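Local coordinates for acyl-CoA N-acyltransferases (NAT) superfamily protein (Arabidopsis thaliana, PDB 6TH0), which binds acetyl-CoA and probably transfers its acetyl group to the N-terminal methionine of transmembrane proteins and to protein lysines, at residues L94-V102 with A112-S123; Y147-L158 with F169-F177. One frame throughout, in Å; residues are numbered along the deposited sequence.

Contact 1: residues L94-V102 with A112-S123. With ACO (acetyl coenzyme *a), chain C.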
# COMPACT_ATOMS: atom_id res chain seq x y z
N LEU A 94 7.36 -8.94 6.93
CA LEU A 94 7.36 -7.62 6.33
C LEU A 94 5.95 -7.34 5.84
O LEU A 94 5.20 -8.27 5.54
CB LEU A 94 8.34 -7.54 5.16
CG LEU A 94 9.81 -7.61 5.51
CD1 LEU A 94 10.63 -7.95 4.28
CD2 LEU A 94 10.25 -6.29 6.10
N VAL A 95 5.58 -6.06 5.82
CA VAL A 95 4.34 -5.62 5.18
C VAL A 95 4.70 -5.03 3.82
O VAL A 95 5.59 -4.17 3.74
CB VAL A 95 3.59 -4.60 6.06
CG1 VAL A 95 2.32 -4.13 5.36
CG2 VAL A 95 3.26 -5.23 7.42
N TYR A 96 4.03 -5.50 2.77
CA TYR A 96 4.25 -5.05 1.40
C TYR A 96 3.04 -4.25 0.93
O TYR A 96 1.96 -4.82 0.76
CB TYR A 96 4.50 -6.25 0.47
CG TYR A 96 4.78 -5.88 -0.97
CD1 TYR A 96 6.02 -5.38 -1.36
CD2 TYR A 96 3.81 -6.06 -1.96
CE1 TYR A 96 6.29 -5.05 -2.67
CE2 TYR A 96 4.06 -5.72 -3.28
CZ TYR A 96 5.30 -5.22 -3.63
OH TYR A 96 5.54 -4.90 -4.95
N ILE A 97 3.22 -2.96 0.68
CA ILE A 97 2.10 -2.17 0.16
C ILE A 97 1.90 -2.53 -1.30
O ILE A 97 2.85 -2.49 -2.10
CB ILE A 97 2.35 -0.67 0.33
CG1 ILE A 97 2.25 -0.27 1.80
CG2 ILE A 97 1.33 0.13 -0.55
CD1 ILE A 97 2.82 1.09 2.10
N LEU A 98 0.67 -2.92 -1.64
CA LEU A 98 0.28 -3.32 -2.98
C LEU A 98 -0.26 -2.12 -3.76
O LEU A 98 0.25 -1.78 -4.83
CB LEU A 98 -0.79 -4.39 -2.92
CG LEU A 98 -0.38 -5.74 -2.28
CD1 LEU A 98 -1.60 -6.45 -1.77
CD2 LEU A 98 0.28 -6.57 -3.36
N THR A 99 -1.30 -1.48 -3.23
CA THR A 99 -1.92 -0.37 -3.94
C THR A 99 -2.20 0.77 -2.97
O THR A 99 -2.32 0.59 -1.76
CB THR A 99 -3.22 -0.78 -4.63
OG1 THR A 99 -4.24 -1.02 -3.65
CG2 THR A 99 -3.02 -2.03 -5.49
N LEU A 100 -2.30 1.98 -3.55
CA LEU A 100 -2.56 3.19 -2.78
C LEU A 100 -3.18 4.17 -3.76
O LEU A 100 -2.67 4.27 -4.88
CB LEU A 100 -1.28 3.76 -2.18
CG LEU A 100 -1.31 5.18 -1.65
CD1 LEU A 100 -2.05 5.21 -0.32
CD2 LEU A 100 0.10 5.72 -1.49
N GLY A 101 -4.26 4.84 -3.37
CA GLY A 101 -4.88 5.82 -4.25
C GLY A 101 -5.81 6.73 -3.47
O GLY A 101 -6.40 6.32 -2.47
N VAL A 102 -5.97 7.96 -3.97
CA VAL A 102 -6.91 8.93 -3.43
C VAL A 102 -7.67 9.51 -4.63
O VAL A 102 -7.07 9.75 -5.68
CB VAL A 102 -6.19 10.04 -2.63
CG1 VAL A 102 -7.16 11.08 -2.14
CG2 VAL A 102 -5.38 9.43 -1.43
N ALA A 112 -3.19 10.42 1.47
CA ALA A 112 -2.28 9.33 1.14
C ALA A 112 -1.22 9.17 2.21
O ALA A 112 -0.88 8.05 2.60
CB ALA A 112 -1.64 9.55 -0.22
N LYS A 113 -0.66 10.28 2.68
CA LYS A 113 0.30 10.21 3.78
C LYS A 113 -0.32 9.51 4.98
O LYS A 113 0.33 8.68 5.63
CB LYS A 113 0.77 11.62 4.14
CG LYS A 113 1.77 11.66 5.27
CD LYS A 113 2.28 13.10 5.47
CE LYS A 113 3.53 13.14 6.33
NZ LYS A 113 3.28 12.70 7.73
N ALA A 114 -1.56 9.87 5.33
CA ALA A 114 -2.21 9.23 6.48
C ALA A 114 -2.44 7.75 6.23
O ALA A 114 -2.28 6.92 7.13
CB ALA A 114 -3.52 9.94 6.81
N LEU A 115 -2.80 7.38 5.00
CA LEU A 115 -3.01 5.97 4.69
C LEU A 115 -1.73 5.17 4.87
O LEU A 115 -1.72 4.11 5.50
CB LEU A 115 -3.56 5.83 3.26
CG LEU A 115 -5.03 6.20 3.05
CD1 LEU A 115 -5.35 6.38 1.57
CD2 LEU A 115 -5.98 5.16 3.67
N ILE A 116 -0.61 5.68 4.34
CA ILE A 116 0.67 5.01 4.56
C ILE A 116 0.98 4.93 6.05
O ILE A 116 1.43 3.89 6.55
CB ILE A 116 1.78 5.75 3.80
CG1 ILE A 116 1.52 5.67 2.29
CG2 ILE A 116 3.13 5.16 4.14
CD1 ILE A 116 2.36 6.71 1.52
N ASN A 117 0.71 6.01 6.78
CA ASN A 117 0.94 6.00 8.22
C ASN A 117 0.21 4.84 8.89
O ASN A 117 0.76 4.18 9.79
CB ASN A 117 0.49 7.35 8.81
CG ASN A 117 0.83 7.49 10.26
OD1 ASN A 117 1.94 7.15 10.68
ND2 ASN A 117 -0.11 7.99 11.05
N GLU A 118 -1.02 4.56 8.45
CA GLU A 118 -1.76 3.42 8.99
C GLU A 118 -1.00 2.12 8.78
O GLU A 118 -0.95 1.27 9.68
CB GLU A 118 -3.14 3.33 8.35
CG GLU A 118 -4.06 4.50 8.67
CD GLU A 118 -4.40 4.58 10.15
OE1 GLU A 118 -4.37 3.52 10.81
OE2 GLU A 118 -4.67 5.69 10.65
N VAL A 119 -0.38 1.95 7.61
CA VAL A 119 0.34 0.72 7.34
C VAL A 119 1.58 0.61 8.22
O VAL A 119 1.88 -0.45 8.78
CB VAL A 119 0.72 0.64 5.85
CG1 VAL A 119 1.49 -0.64 5.58
CG2 VAL A 119 -0.55 0.71 4.96
N VAL A 120 2.32 1.71 8.38
CA VAL A 120 3.51 1.70 9.22
C VAL A 120 3.13 1.46 10.68
O VAL A 120 3.77 0.67 11.38
CB VAL A 120 4.29 3.03 9.06
CG1 VAL A 120 5.48 3.08 10.03
CG2 VAL A 120 4.71 3.22 7.62
N LYS A 121 2.08 2.13 11.15
CA LYS A 121 1.61 1.91 12.51
C LYS A 121 1.16 0.47 12.72
O LYS A 121 1.35 -0.10 13.79
CB LYS A 121 0.49 2.91 12.81
CG LYS A 121 1.01 4.27 13.26
CD LYS A 121 -0.07 5.36 13.32
CE LYS A 121 -1.36 4.94 13.98
NZ LYS A 121 -2.47 5.82 13.47
N TYR A 122 0.56 -0.13 11.69
CA TYR A 122 0.18 -1.53 11.77
C TYR A 122 1.40 -2.42 11.88
O TYR A 122 1.47 -3.30 12.75
CB TYR A 122 -0.67 -1.93 10.55
CG TYR A 122 -1.07 -3.39 10.57
CD1 TYR A 122 -2.11 -3.83 11.37
CD2 TYR A 122 -0.39 -4.33 9.79
CE1 TYR A 122 -2.47 -5.17 11.41
CE2 TYR A 122 -0.75 -5.68 9.83
CZ TYR A 122 -1.80 -6.08 10.63
OH TYR A 122 -2.17 -7.40 10.67
N SER A 123 2.39 -2.21 11.01
CA SER A 123 3.58 -3.07 10.99
C SER A 123 4.36 -2.99 12.29
O SER A 123 5.00 -3.96 12.69
CB SER A 123 4.48 -2.70 9.82
OG SER A 123 5.20 -1.51 10.09
N1A ACO C . -2.03 21.89 1.68
C2A ACO C . -1.35 21.85 0.49
N3A ACO C . -0.64 20.87 -0.09
C4A ACO C . -0.62 19.72 0.69
C5A ACO C . -1.28 19.60 1.95
C6A ACO C . -1.99 20.73 2.42
N6A ACO C . -2.64 20.68 3.62
N7A ACO C . -1.10 18.33 2.51
C8A ACO C . -0.34 17.69 1.60
N9A ACO C . -0.02 18.48 0.49
C1B ACO C . 0.79 18.11 -0.67
C2B ACO C . 2.05 17.19 -0.32
O2B ACO C . 3.08 17.97 0.13
C3B ACO C . 2.26 16.74 -1.84
O3B ACO C . 2.77 17.83 -2.45
P3B ACO C . 3.92 17.41 -3.82
O7A ACO C . 2.85 16.94 -4.77
O8A ACO C . 4.59 18.73 -4.14
O9A ACO C . 4.73 16.32 -3.16
C4B ACO C . 0.80 16.43 -2.30
O4B ACO C . -0.06 17.38 -1.60
C5B ACO C . 0.41 14.96 -2.03
O5B ACO C . 0.62 14.61 -0.70
P1A ACO C . -0.72 13.82 -0.15
O1A ACO C . -1.89 14.73 -0.21
O2A ACO C . -0.33 13.13 1.13
O3A ACO C . -1.11 12.54 -1.18
P2A ACO C . -2.52 12.63 -1.91
O4A ACO C . -3.65 12.31 -1.00
O5A ACO C . -2.64 13.77 -2.88
O6A ACO C . -2.52 11.23 -2.94
CBP ACO C . -1.37 9.77 -4.47
CCP ACO C . -1.25 10.97 -3.42
CDP ACO C . -1.75 8.53 -3.69
CEP ACO C . -0.04 9.57 -5.19
CAP ACO C . -2.49 10.21 -5.45
OAP ACO C . -2.04 11.25 -6.31
C9P ACO C . -3.01 9.09 -6.35
O9P ACO C . -4.00 8.46 -6.03
N8P ACO C . -2.39 8.87 -7.56
C7P ACO C . -2.85 7.80 -8.50
C6P ACO C . -2.62 6.44 -7.90
C5P ACO C . -1.15 6.27 -7.75
O5P ACO C . -0.31 6.70 -8.53
N4P ACO C . -0.73 5.59 -6.63
C3P ACO C . 0.72 5.45 -6.48
C2P ACO C . 1.02 4.19 -5.75
S1P ACO C . 2.87 4.06 -5.62
C ACO C . 3.13 3.18 -7.16
O ACO C . 3.60 3.69 -8.14
CH3 ACO C . 2.68 1.81 -7.21
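Strand 94-102 and helix 112-123 run roughly antiparallel, at 149° with their axes 8.9 Å apart, and Val95 lies beside Ser123 at one end as Val102 lies beside Ala112 at the other. The layer between them is apolar. Val95 uses both branches: CG1 meets Val119 CG1 at 3.6 Å, and CG2 rests on Ser123 CB and near the edge of the Tyr122 ring. Val119 CG1 also reaches CG1 of Ile97, so one methyl serves two strand residues. Ser123 keeps its hydroxyl within the helix, where OG bonds to Val120 O.

CG of Leu100 stands anti to the backbone N (chi1 165°), and from this branch point the two methyls part to different helix residues. CD1 of Leu100 lies 3.9 Å from Leu115 CB, while CD2 meets Ile116 CD1 and also the pantetheine methyl carbon CDP of acetyl-CoA. With an alanine here both methyls would be gone, and a gap would probably open between Leu115, Ile116 and CDP. Val102 CG2 packs on Ala112 CB at 3.9 Å.

The backbone at this end grips acetyl-CoA. Its N4P donates to Leu100 O at 2.9 Å, nearly straight at 171°, and Val102 N donates to O9P at 2.9 Å. From the helix, Ala112 N reaches pyrophosphate oxygen O4A at 3.1 Å and Lys113 N reaches O2A at 3.3 Å. The bulge at Leu98 and Thr99, opposite Thr68, lies just before the acetyl-CoA-binding end of the strand. This is the first half of a beta-alpha-beta unit completed by strand 129-137, with the pyrophosphate held at the helix N-terminus as in the GNAT fold.

Contact 2: residues Y147-L158 with F169-F177. With ACO (acetyl coenzyme *a), chain C.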
# COMPACT_ATOMS: atom_id res chain seq x y z
N TYR A 147 6.66 8.93 -0.59
CA TYR A 147 7.29 7.91 0.25
C TYR A 147 8.57 8.45 0.89
O TYR A 147 8.85 8.17 2.06
CB TYR A 147 7.52 6.65 -0.56
CG TYR A 147 6.24 5.83 -0.70
CD1 TYR A 147 5.74 5.12 0.38
CD2 TYR A 147 5.51 5.81 -1.88
CE1 TYR A 147 4.57 4.39 0.29
CE2 TYR A 147 4.35 5.09 -1.99
CZ TYR A 147 3.88 4.39 -0.90
OH TYR A 147 2.72 3.66 -0.99
N LYS A 148 9.33 9.27 0.15
CA LYS A 148 10.49 9.94 0.74
C LYS A 148 10.07 10.81 1.92
O LYS A 148 10.75 10.84 2.96
CB LYS A 148 11.21 10.76 -0.32
CG LYS A 148 12.52 11.34 0.15
CD LYS A 148 13.29 11.97 -1.01
CE LYS A 148 14.47 12.79 -0.51
NZ LYS A 148 14.05 13.98 0.29
N ARG A 149 8.94 11.51 1.80
CA ARG A 149 8.46 12.37 2.87
C ARG A 149 8.12 11.56 4.11
O ARG A 149 8.26 12.06 5.24
CB ARG A 149 7.20 13.10 2.40
CG ARG A 149 6.68 14.18 3.32
CD ARG A 149 5.46 14.87 2.69
NE ARG A 149 5.74 15.47 1.39
CZ ARG A 149 5.17 15.10 0.24
NH1 ARG A 149 4.26 14.13 0.22
NH2 ARG A 149 5.49 15.72 -0.88
N MET A 150 7.66 10.32 3.92
CA MET A 150 7.39 9.37 4.98
C MET A 150 8.64 8.68 5.51
O MET A 150 8.51 7.73 6.29
CB MET A 150 6.39 8.32 4.48
CG MET A 150 5.00 8.87 4.18
SD MET A 150 4.36 9.75 5.62
CE MET A 150 4.22 8.42 6.81
N SER A 151 9.82 9.09 5.06
CA SER A 151 11.10 8.53 5.49
C SER A 151 11.41 7.16 4.89
O SER A 151 12.29 6.47 5.41
CB SER A 151 11.19 8.41 7.02
OG SER A 151 11.25 9.69 7.64
N PHE A 152 10.73 6.73 3.82
CA PHE A 152 11.12 5.49 3.15
C PHE A 152 12.41 5.71 2.39
O PHE A 152 12.65 6.79 1.84
CB PHE A 152 10.03 4.99 2.18
CG PHE A 152 8.85 4.34 2.85
CD1 PHE A 152 8.03 5.07 3.69
CD2 PHE A 152 8.53 3.00 2.60
CE1 PHE A 152 6.93 4.48 4.27
CE2 PHE A 152 7.43 2.41 3.18
CZ PHE A 152 6.63 3.14 4.03
N ARG A 153 13.27 4.69 2.37
CA ARG A 153 14.53 4.76 1.64
C ARG A 153 14.32 4.19 0.25
O ARG A 153 13.76 3.10 0.10
CB ARG A 153 15.62 3.97 2.37
CG ARG A 153 16.45 4.78 3.31
CD ARG A 153 15.62 5.27 4.47
NE ARG A 153 16.48 5.86 5.49
CZ ARG A 153 16.05 6.36 6.64
NH1 ARG A 153 14.76 6.37 6.92
NH2 ARG A 153 16.93 6.86 7.50
N CYS A 154 14.80 4.90 -0.77
CA CYS A 154 14.78 4.42 -2.15
C CYS A 154 16.01 3.55 -2.36
O CYS A 154 17.15 4.04 -2.24
CB CYS A 154 14.77 5.60 -3.14
SG CYS A 154 14.48 5.00 -4.84
N VAL A 155 15.80 2.25 -2.55
CA VAL A 155 16.90 1.29 -2.54
C VAL A 155 17.54 1.11 -3.92
O VAL A 155 18.76 1.25 -4.06
CB VAL A 155 16.42 -0.06 -2.00
CG1 VAL A 155 17.55 -1.09 -2.03
CG2 VAL A 155 15.85 0.10 -0.61
N ARG A 156 16.74 0.76 -4.92
CA ARG A 156 17.30 0.39 -6.22
C ARG A 156 16.20 0.41 -7.27
O ARG A 156 15.01 0.39 -6.95
CB ARG A 156 17.98 -0.98 -6.17
CG ARG A 156 17.07 -2.12 -5.67
CD ARG A 156 17.97 -3.24 -5.13
NE ARG A 156 17.20 -4.24 -4.41
CZ ARG A 156 17.71 -5.05 -3.48
NH1 ARG A 156 18.99 -4.97 -3.16
NH2 ARG A 156 16.93 -5.94 -2.88
N ARG A 157 16.62 0.41 -8.53
CA ARG A 157 15.72 0.39 -9.67
C ARG A 157 15.60 -1.03 -10.23
O ARG A 157 16.61 -1.70 -10.45
CB ARG A 157 16.22 1.33 -10.75
CG ARG A 157 15.27 1.52 -11.92
CD ARG A 157 15.89 2.41 -12.98
NE ARG A 157 14.93 2.75 -14.01
CZ ARG A 157 14.28 3.91 -14.05
NH1 ARG A 157 13.42 4.14 -15.03
NH2 ARG A 157 14.49 4.83 -13.12
N LEU A 158 14.36 -1.48 -10.44
CA LEU A 158 14.08 -2.77 -11.06
C LEU A 158 13.58 -2.54 -12.48
O LEU A 158 12.55 -1.89 -12.68
CB LEU A 158 13.04 -3.56 -10.26
CG LEU A 158 13.57 -4.06 -8.91
CD1 LEU A 158 13.84 -2.91 -7.95
CD2 LEU A 158 12.63 -5.09 -8.29
N PHE A 169 7.54 -0.85 -17.78
CA PHE A 169 8.04 0.30 -17.05
C PHE A 169 8.86 -0.18 -15.86
O PHE A 169 8.56 -1.23 -15.28
CB PHE A 169 6.90 1.17 -16.54
CG PHE A 169 6.16 1.86 -17.64
CD1 PHE A 169 6.60 3.07 -18.13
CD2 PHE A 169 5.05 1.26 -18.22
CE1 PHE A 169 5.93 3.70 -19.16
CE2 PHE A 169 4.38 1.88 -19.25
CZ PHE A 169 4.81 3.10 -19.72
N ASP A 170 9.86 0.60 -15.49
CA ASP A 170 10.72 0.28 -14.35
C ASP A 170 10.03 0.68 -13.04
O ASP A 170 9.10 1.49 -13.02
CB ASP A 170 12.07 1.00 -14.46
CG ASP A 170 12.86 0.59 -15.69
OD1 ASP A 170 12.47 -0.39 -16.36
OD2 ASP A 170 13.87 1.27 -15.99
N SER A 171 10.51 0.11 -11.94
CA SER A 171 10.02 0.49 -10.62
C SER A 171 11.20 0.86 -9.73
O SER A 171 12.36 0.55 -10.02
CB SER A 171 9.21 -0.63 -9.97
OG SER A 171 10.07 -1.71 -9.61
N TYR A 172 10.89 1.60 -8.67
CA TYR A 172 11.82 1.79 -7.56
C TYR A 172 11.35 0.97 -6.37
O TYR A 172 10.17 1.00 -6.02
CB TYR A 172 11.94 3.25 -7.14
CG TYR A 172 12.67 4.13 -8.10
CD1 TYR A 172 13.97 3.86 -8.47
CD2 TYR A 172 12.07 5.29 -8.58
CE1 TYR A 172 14.66 4.70 -9.33
CE2 TYR A 172 12.76 6.15 -9.43
CZ TYR A 172 14.04 5.83 -9.81
OH TYR A 172 14.71 6.66 -10.67
N LEU A 173 12.29 0.26 -5.74
CA LEU A 173 12.02 -0.40 -4.46
C LEU A 173 12.18 0.61 -3.33
O LEU A 173 13.19 1.29 -3.25
CB LEU A 173 13.01 -1.55 -4.26
CG LEU A 173 13.09 -2.12 -2.84
CD1 LEU A 173 11.79 -2.85 -2.52
CD2 LEU A 173 14.30 -3.04 -2.65
N PHE A 174 11.16 0.73 -2.46
CA PHE A 174 11.22 1.61 -1.30
C PHE A 174 11.04 0.77 -0.05
O PHE A 174 10.21 -0.12 -0.03
CB PHE A 174 10.14 2.71 -1.30
CG PHE A 174 10.50 3.95 -2.06
CD1 PHE A 174 11.06 5.03 -1.42
CD2 PHE A 174 10.22 4.04 -3.42
CE1 PHE A 174 11.38 6.20 -2.13
CE2 PHE A 174 10.52 5.19 -4.13
CZ PHE A 174 11.09 6.26 -3.49
N VAL A 175 11.83 1.05 1.00
CA VAL A 175 11.76 0.28 2.24
C VAL A 175 11.72 1.23 3.43
O VAL A 175 12.32 2.31 3.40
CB VAL A 175 12.92 -0.72 2.39
CG1 VAL A 175 12.99 -1.66 1.20
CG2 VAL A 175 14.24 0.01 2.58
N TYR A 176 10.92 0.88 4.43
CA TYR A 176 10.98 1.51 5.75
C TYR A 176 11.19 0.42 6.79
O TYR A 176 10.26 -0.32 7.12
CB TYR A 176 9.70 2.29 6.06
CG TYR A 176 9.77 3.04 7.37
CD1 TYR A 176 10.41 4.27 7.45
CD2 TYR A 176 9.21 2.52 8.51
CE1 TYR A 176 10.48 4.96 8.65
CE2 TYR A 176 9.27 3.20 9.72
CZ TYR A 176 9.91 4.41 9.78
OH TYR A 176 9.97 5.08 10.98
N PHE A 177 12.39 0.36 7.37
CA PHE A 177 12.68 -0.62 8.41
C PHE A 177 12.41 -0.02 9.78
O PHE A 177 12.80 1.12 10.06
CB PHE A 177 14.13 -1.12 8.32
CG PHE A 177 14.38 -2.07 7.19
CD1 PHE A 177 13.97 -3.41 7.30
CD2 PHE A 177 15.05 -1.68 6.05
CE1 PHE A 177 14.19 -4.31 6.27
CE2 PHE A 177 15.27 -2.58 5.00
CZ PHE A 177 14.84 -3.91 5.12
N1A ACO C . -2.03 21.89 1.68
C2A ACO C . -1.35 21.85 0.49
N3A ACO C . -0.64 20.87 -0.09
C4A ACO C . -0.62 19.72 0.69
C5A ACO C . -1.28 19.60 1.95
C6A ACO C . -1.99 20.73 2.42
N6A ACO C . -2.64 20.68 3.62
N7A ACO C . -1.10 18.33 2.51
C8A ACO C . -0.34 17.69 1.60
N9A ACO C . -0.02 18.48 0.49
C1B ACO C . 0.79 18.11 -0.67
C2B ACO C . 2.05 17.19 -0.32
O2B ACO C . 3.08 17.97 0.13
C3B ACO C . 2.26 16.74 -1.84
O3B ACO C . 2.77 17.83 -2.45
P3B ACO C . 3.92 17.41 -3.82
O7A ACO C . 2.85 16.94 -4.77
O8A ACO C . 4.59 18.73 -4.14
O9A ACO C . 4.73 16.32 -3.16
C4B ACO C . 0.80 16.43 -2.30
O4B ACO C . -0.06 17.38 -1.60
C5B ACO C . 0.41 14.96 -2.03
O5B ACO C . 0.62 14.61 -0.70
P1A ACO C . -0.72 13.82 -0.15
O1A ACO C . -1.89 14.73 -0.21
O2A ACO C . -0.33 13.13 1.13
O3A ACO C . -1.11 12.54 -1.18
P2A ACO C . -2.52 12.63 -1.91
O4A ACO C . -3.65 12.31 -1.00
O5A ACO C . -2.64 13.77 -2.88
O6A ACO C . -2.52 11.23 -2.94
CBP ACO C . -1.37 9.77 -4.47
CCP ACO C . -1.25 10.97 -3.42
CDP ACO C . -1.75 8.53 -3.69
CEP ACO C . -0.04 9.57 -5.19
CAP ACO C . -2.49 10.21 -5.45
OAP ACO C . -2.04 11.25 -6.31
C9P ACO C . -3.01 9.09 -6.35
O9P ACO C . -4.00 8.46 -6.03
N8P ACO C . -2.39 8.87 -7.56
C7P ACO C . -2.85 7.80 -8.50
C6P ACO C . -2.62 6.44 -7.90
C5P ACO C . -1.15 6.27 -7.75
O5P ACO C . -0.31 6.70 -8.53
N4P ACO C . -0.73 5.59 -6.63
C3P ACO C . 0.72 5.45 -6.48
C2P ACO C . 1.02 4.19 -5.75
S1P ACO C . 2.87 4.06 -5.62
C ACO C . 3.13 3.18 -7.16
O ACO C . 3.60 3.69 -8.14
CH3 ACO C . 2.68 1.81 -7.21
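The Phe152 ring lies between Tyr176 CB, 3.6 Å from its centroid over one face, and Tyr147 CD1 over the opposite face. The Phe174 ring is likewise covered on both sides, by Tyr147 CB on one and by Cys154 on the other. Cys154 SG is over that face at 4.2 Å from the ring centroid, and it also meets the Tyr172 ring obliquely. Ser151 O lies at the edge of the Tyr176 ring, and Arg156 O at that of Tyr172.

Strands 153-164 and 167-177 form an antiparallel beta hairpin at the edge of the GNAT sheet. Arg153 and Val175 are a hydrogen-bonded pair, as are Leu158 and Ser171. A Schellman motif with Ser151 as C-prime residue ends helix 141-149 and leads into the first strand.

The side chain of Arg157 is extended, its CG turned opposite the backbone N (chi1 -173°), and spans to Asp170. Arg157 NE forms a salt bridge with Asp170 OD2 at 2.7 Å, on the anti side of the carboxylate, and the guanidinium and carboxylate planes are 83° apart. NH1 adds a weak bond to the same oxygen. Asp170 OD1 accepts from Gly160 N. Arg156 NE lies 3.6 Å from Leu173 CD2, while its NH1 forms a salt bridge with Asp81.

Contact 1 and contact 2 follow one another along the chain, with centres 13 Å apart, and both build on the same sheet. Tyr147 of contact 2 joins them: its OH lies 3.4 Å from Leu100 CD2, and its CE1 is 3.4 Å from Ile116 CD1. Met150 SD also comes up to Lys113 CG, and Tyr176 CE2 meets Val120 CG1 at 3.8 Å. Acetyl-CoA touches both contacts. Contact 1 holds its pantetheine and pyrophosphate through backbone atoms. Contact 2 brings Arg149 NH2 to O9A of the 3'-phosphate, and the edge of the Tyr147 ring to the thioester sulfur S1P, 4.1 Å from CE2.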